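Ficolin-3 (Homo sapiens, PDB 2J5Z) is a human lectin that binds galactose through its fibrinogen-like domain and probably serves innate immune recognition of sugars on foreign surfaces. Local coordinates at residues W52-R57 with S81-G86. Sequence-based numbering, arbitrary orientation.
Sequences WLVFQR and SEFWLG
Arg57 and Phe83 form an antiparallel hydrogen-bonded pair: Arg57 N gives a bond to Phe83 O (3.2 Å), and the weak return bond runs from Phe83 N to Arg57 O. Gln56 and Trp84 follow as a non-hydrogen-bonded pair, beyond which Leu85 N donates to Phe55 O at 2.9 Å. At the other end the Arg57 side chain takes over, donating twice to the Ser81 carbonyl. Bent at chi3 (72°), it brings NE and NH2 side-on to Ser81 O, at 2.8 Å from NE and 3.0 Å from NH2, with the oxygen in the guanidinium plane. CE2, at the rim of the Phe83 ring, sits over one guanidinium face, the ring steeply inclined to it (65°), while NH1 makes a salt bridge to Glu80 of a neighbouring subunit of the trimer.

Aromatic packing divides between the two faces of the sheet. On the Arg57 side, Phe83 tucks its ring back over the neighbouring strand, Arg57 CB over one face and Val54 O in plane at the edge, 3.4 Å from Phe83 CE1. On the Gln56 side, Phe55 and Trp84 form an offset edge-to-face stack (planes at 81°), the Phe55 edge toward the Trp84 six-membered ring, whose own edge receives Gln56 CG at 3.5 Å from Trp84 CE3. Separately, Leu85 packs CB on Phe55 CB and CD2 on Leu53 CD2.

Strand 83-84 thereby pairs with strand 52-58 in the central antiparallel sheet of the fibrinogen-like domain, just before helix 87-94; along the other edge of strand 52-58, Phe55 and Gln56 face Met218 in a classic beta bulge.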
ATOM      1  N   TRP A  52     -10.940  -4.296 -13.793  1.00 16.10           N
ATOM      2  CA  TRP A  52     -11.759  -4.952 -12.762  1.00 16.24           C
ATOM      3  C   TRP A  52     -11.822  -4.166 -11.460  1.00 15.55           C
ATOM      4  O   TRP A  52     -10.799  -3.783 -10.915  1.00 14.05           O
ATOM      5  CB  TRP A  52     -11.211  -6.335 -12.435  1.00 17.39           C
ATOM      6  CG  TRP A  52     -11.246  -7.307 -13.573  1.00 19.09           C
ATOM      7  CD1 TRP A  52     -10.247  -7.560 -14.469  1.00 20.91           C
ATOM      8  CD2 TRP A  52     -12.316  -8.187 -13.903  1.00 19.77           C
ATOM      9  NE1 TRP A  52     -10.635  -8.528 -15.346  1.00 20.00           N
ATOM     10  CE2 TRP A  52     -11.903  -8.939 -15.024  1.00 20.51           C
ATOM     11  CE3 TRP A  52     -13.584  -8.412 -13.368  1.00 20.10           C
ATOM     12  CZ2 TRP A  52     -12.718  -9.896 -15.620  1.00 20.96           C
ATOM     13  CZ3 TRP A  52     -14.403  -9.364 -13.973  1.00 21.18           C
ATOM     14  CH2 TRP A  52     -13.961 -10.095 -15.083  1.00 20.46           C
ATOM     15  N   LEU A  53     -13.033  -3.965 -10.944  1.00 14.34           N
ATOM     16  CA  LEU A  53     -13.209  -3.326  -9.649  1.00 13.78           C
ATOM     17  C   LEU A  53     -13.240  -4.429  -8.596  1.00 12.87           C
ATOM     18  O   LEU A  53     -14.168  -5.233  -8.556  1.00 13.09           O
ATOM     19  CB  LEU A  53     -14.524  -2.532  -9.628  1.00 14.23           C
ATOM     20  CG  LEU A  53     -14.707  -1.446  -8.566  1.00 18.04           C
ATOM     21  CD1 LEU A  53     -15.947  -0.609  -8.920  1.00 18.71           C
ATOM     22  CD2 LEU A  53     -14.804  -2.062  -7.162  1.00 18.33           C
ATOM     23  N   VAL A  54     -12.221  -4.471  -7.745  1.00 12.47           N
ATOM     24  CA  VAL A  54     -12.120  -5.500  -6.721  1.00 12.91           C
ATOM     25  C   VAL A  54     -12.858  -5.037  -5.485  1.00 12.23           C
ATOM     26  O   VAL A  54     -12.466  -4.038  -4.867  1.00 13.40           O
ATOM     27  CB  VAL A  54     -10.654  -5.788  -6.358  1.00 13.14           C
ATOM     28  CG1 VAL A  54     -10.554  -6.900  -5.281  1.00 12.51           C
ATOM     29  CG2 VAL A  54      -9.861  -6.153  -7.632  1.00 13.56           C
ATOM     30  N   PHE A  55     -13.917  -5.754  -5.112  1.00 11.46           N
ATOM     31  CA  PHE A  55     -14.739  -5.287  -3.992  1.00 10.74           C
ATOM     32  C   PHE A  55     -14.595  -6.117  -2.717  1.00 10.98           C
ATOM     33  O   PHE A  55     -15.129  -5.744  -1.675  1.00 11.07           O
ATOM     34  CB  PHE A  55     -16.226  -5.138  -4.390  1.00 10.92           C
ATOM     35  CG  PHE A  55     -16.941  -6.445  -4.724  1.00 11.13           C
ATOM     36  CD1 PHE A  55     -17.597  -7.177  -3.735  1.00 12.25           C
ATOM     37  CD2 PHE A  55     -17.013  -6.890  -6.040  1.00 11.18           C
ATOM     38  CE1 PHE A  55     -18.268  -8.373  -4.044  1.00 11.95           C
ATOM     39  CE2 PHE A  55     -17.695  -8.074  -6.365  1.00 12.78           C
ATOM     40  CZ  PHE A  55     -18.330  -8.810  -5.363  1.00 12.98           C
ATOM     41  N   GLN A  56     -13.914  -7.260  -2.814  1.00 10.71           N
ATOM     42  CA  GLN A  56     -13.646  -8.102  -1.636  1.00 10.92           C
ATOM     43  C   GLN A  56     -12.285  -8.763  -1.806  1.00 12.23           C
ATOM     44  O   GLN A  56     -11.913  -9.143  -2.906  1.00 12.54           O
ATOM     45  CB  GLN A  56     -14.731  -9.175  -1.468  1.00 10.64           C
ATOM     46  CG  GLN A  56     -14.659  -9.953  -0.130  1.00 10.67           C
ATOM     47  CD  GLN A  56     -13.988 -11.330  -0.234  1.00 12.45           C
ATOM     48  OE1 GLN A  56     -13.169 -11.584  -1.114  1.00 14.22           O
ATOM     49  NE2 GLN A  56     -14.339 -12.214   0.685  1.00 13.79           N
ATOM     50  N   ARG A  57     -11.532  -8.880  -0.715  1.00 12.95           N
ATOM     51  CA  ARG A  57     -10.229  -9.498  -0.806  1.00 14.38           C
ATOM     52  C   ARG A  57      -9.915 -10.131   0.543  1.00 14.46           C
ATOM     53  O   ARG A  57     -10.089  -9.488   1.578  1.00 14.54           O
ATOM     54  CB  ARG A  57      -9.187  -8.439  -1.186  1.00 16.12           C
ATOM     55  CG  ARG A  57      -7.804  -8.945  -1.478  1.00 19.98           C
ATOM     56  CD  ARG A  57      -7.013  -7.883  -2.266  1.00 22.03           C
ATOM     57  NE  ARG A  57      -6.633  -6.741  -1.438  1.00 21.51           N
ATOM     58  CZ  ARG A  57      -5.921  -5.709  -1.878  1.00 23.12           C
ATOM     59  NH1 ARG A  57      -5.531  -5.661  -3.144  1.00 23.77           N
ATOM     60  NH2 ARG A  57      -5.605  -4.717  -1.060  1.00 23.07           N
ATOM     61  N   SER A  81      -4.678  -4.456   2.583  1.00 18.91           N
ATOM     62  CA  SER A  81      -4.890  -5.884   2.748  1.00 18.77           C
ATOM     63  C   SER A  81      -6.335  -6.282   2.458  1.00 19.04           C
ATOM     64  O   SER A  81      -6.797  -6.192   1.314  1.00 21.16           O
ATOM     65  CB  SER A  81      -4.433  -6.355   4.143  1.00 18.28           C
ATOM     66  OG  SER A  81      -5.199  -5.801   5.208  1.00 17.79           O
ATOM     67  N   GLU A  82      -7.052  -6.676   3.499  1.00 17.43           N
ATOM     68  CA  GLU A  82      -8.367  -7.288   3.343  1.00 15.69           C
ATOM     69  C   GLU A  82      -9.487  -6.270   3.519  1.00 14.97           C
ATOM     70  O   GLU A  82      -9.388  -5.382   4.366  1.00 14.24           O
ATOM     71  CB  GLU A  82      -8.515  -8.410   4.358  1.00 16.47           C
ATOM     72  CG  GLU A  82      -7.400  -9.443   4.273  1.00 16.46           C
ATOM     73  CD  GLU A  82      -7.626 -10.597   5.223  1.00 17.99           C
ATOM     74  OE1 GLU A  82      -8.030 -10.349   6.375  1.00 19.49           O
ATOM     75  OE2 GLU A  82      -7.435 -11.753   4.804  1.00 17.87           O
ATOM     76  N   PHE A  83     -10.544  -6.393   2.711  1.00 13.72           N
ATOM     77  CA  PHE A  83     -11.676  -5.476   2.835  1.00 12.42           C
ATOM     78  C   PHE A  83     -12.961  -6.001   2.208  1.00 12.54           C
ATOM     79  O   PHE A  83     -12.949  -6.967   1.436  1.00 11.66           O
ATOM     80  CB  PHE A  83     -11.347  -4.122   2.190  1.00 13.70           C
ATOM     81  CG  PHE A  83     -11.019  -4.219   0.733  1.00 13.39           C
ATOM     82  CD1 PHE A  83     -12.028  -4.193  -0.223  1.00 14.90           C
ATOM     83  CD2 PHE A  83      -9.695  -4.335   0.314  1.00 12.71           C
ATOM     84  CE1 PHE A  83     -11.720  -4.288  -1.563  1.00 14.57           C
ATOM     85  CE2 PHE A  83      -9.382  -4.417  -1.017  1.00 14.93           C
ATOM     86  CZ  PHE A  83     -10.382  -4.408  -1.964  1.00 13.22           C
ATOM     87  N   TRP A  84     -14.064  -5.352   2.581  1.00 11.19           N
ATOM     88  CA  TRP A  84     -15.357  -5.486   1.904  1.00 10.94           C
ATOM     89  C   TRP A  84     -15.776  -4.061   1.533  1.00 10.54           C
ATOM     90  O   TRP A  84     -15.883  -3.199   2.406  1.00 11.23           O
ATOM     91  CB  TRP A  84     -16.385  -6.122   2.854  1.00 10.97           C
ATOM     92  CG  TRP A  84     -17.765  -6.202   2.272  1.00 12.67           C
ATOM     93  CD1 TRP A  84     -18.811  -5.344   2.495  1.00 12.05           C
ATOM     94  CD2 TRP A  84     -18.242  -7.193   1.354  1.00 11.68           C
ATOM     95  NE1 TRP A  84     -19.917  -5.756   1.774  1.00 12.69           N
ATOM     96  CE2 TRP A  84     -19.593  -6.893   1.076  1.00 12.03           C
ATOM     97  CE3 TRP A  84     -17.661  -8.320   0.762  1.00 12.14           C
ATOM     98  CZ2 TRP A  84     -20.373  -7.673   0.208  1.00 10.57           C
ATOM     99  CZ3 TRP A  84     -18.439  -9.101  -0.097  1.00 13.37           C
ATOM    100  CH2 TRP A  84     -19.773  -8.773  -0.363  1.00 12.30           C
ATOM    101  N   LEU A  85     -16.027  -3.793   0.251  1.00 10.44           N
ATOM    102  CA  LEU A  85     -16.238  -2.418  -0.204  1.00 10.40           C
ATOM    103  C   LEU A  85     -17.489  -1.782   0.411  1.00 11.11           C
ATOM    104  O   LEU A  85     -17.529  -0.567   0.636  1.00 11.30           O
ATOM    105  CB  LEU A  85     -16.361  -2.378  -1.734  1.00 11.19           C
ATOM    106  CG  LEU A  85     -16.452  -0.993  -2.369  1.00 12.31           C
ATOM    107  CD1 LEU A  85     -15.184  -0.177  -2.139  1.00 13.44           C
ATOM    108  CD2 LEU A  85     -16.717  -1.160  -3.880  1.00 13.25           C
ATOM    109  N   GLY A  86     -18.501  -2.611   0.667  1.00 11.82           N
ATOM    110  CA  GLY A  86     -19.760  -2.159   1.260  1.00 12.06           C
ATOM    111  C   GLY A  86     -20.972  -2.394   0.377  1.00 13.26           C
ATOM    112  O   GLY A  86     -20.955  -2.100  -0.810  1.00 12.51           O
TER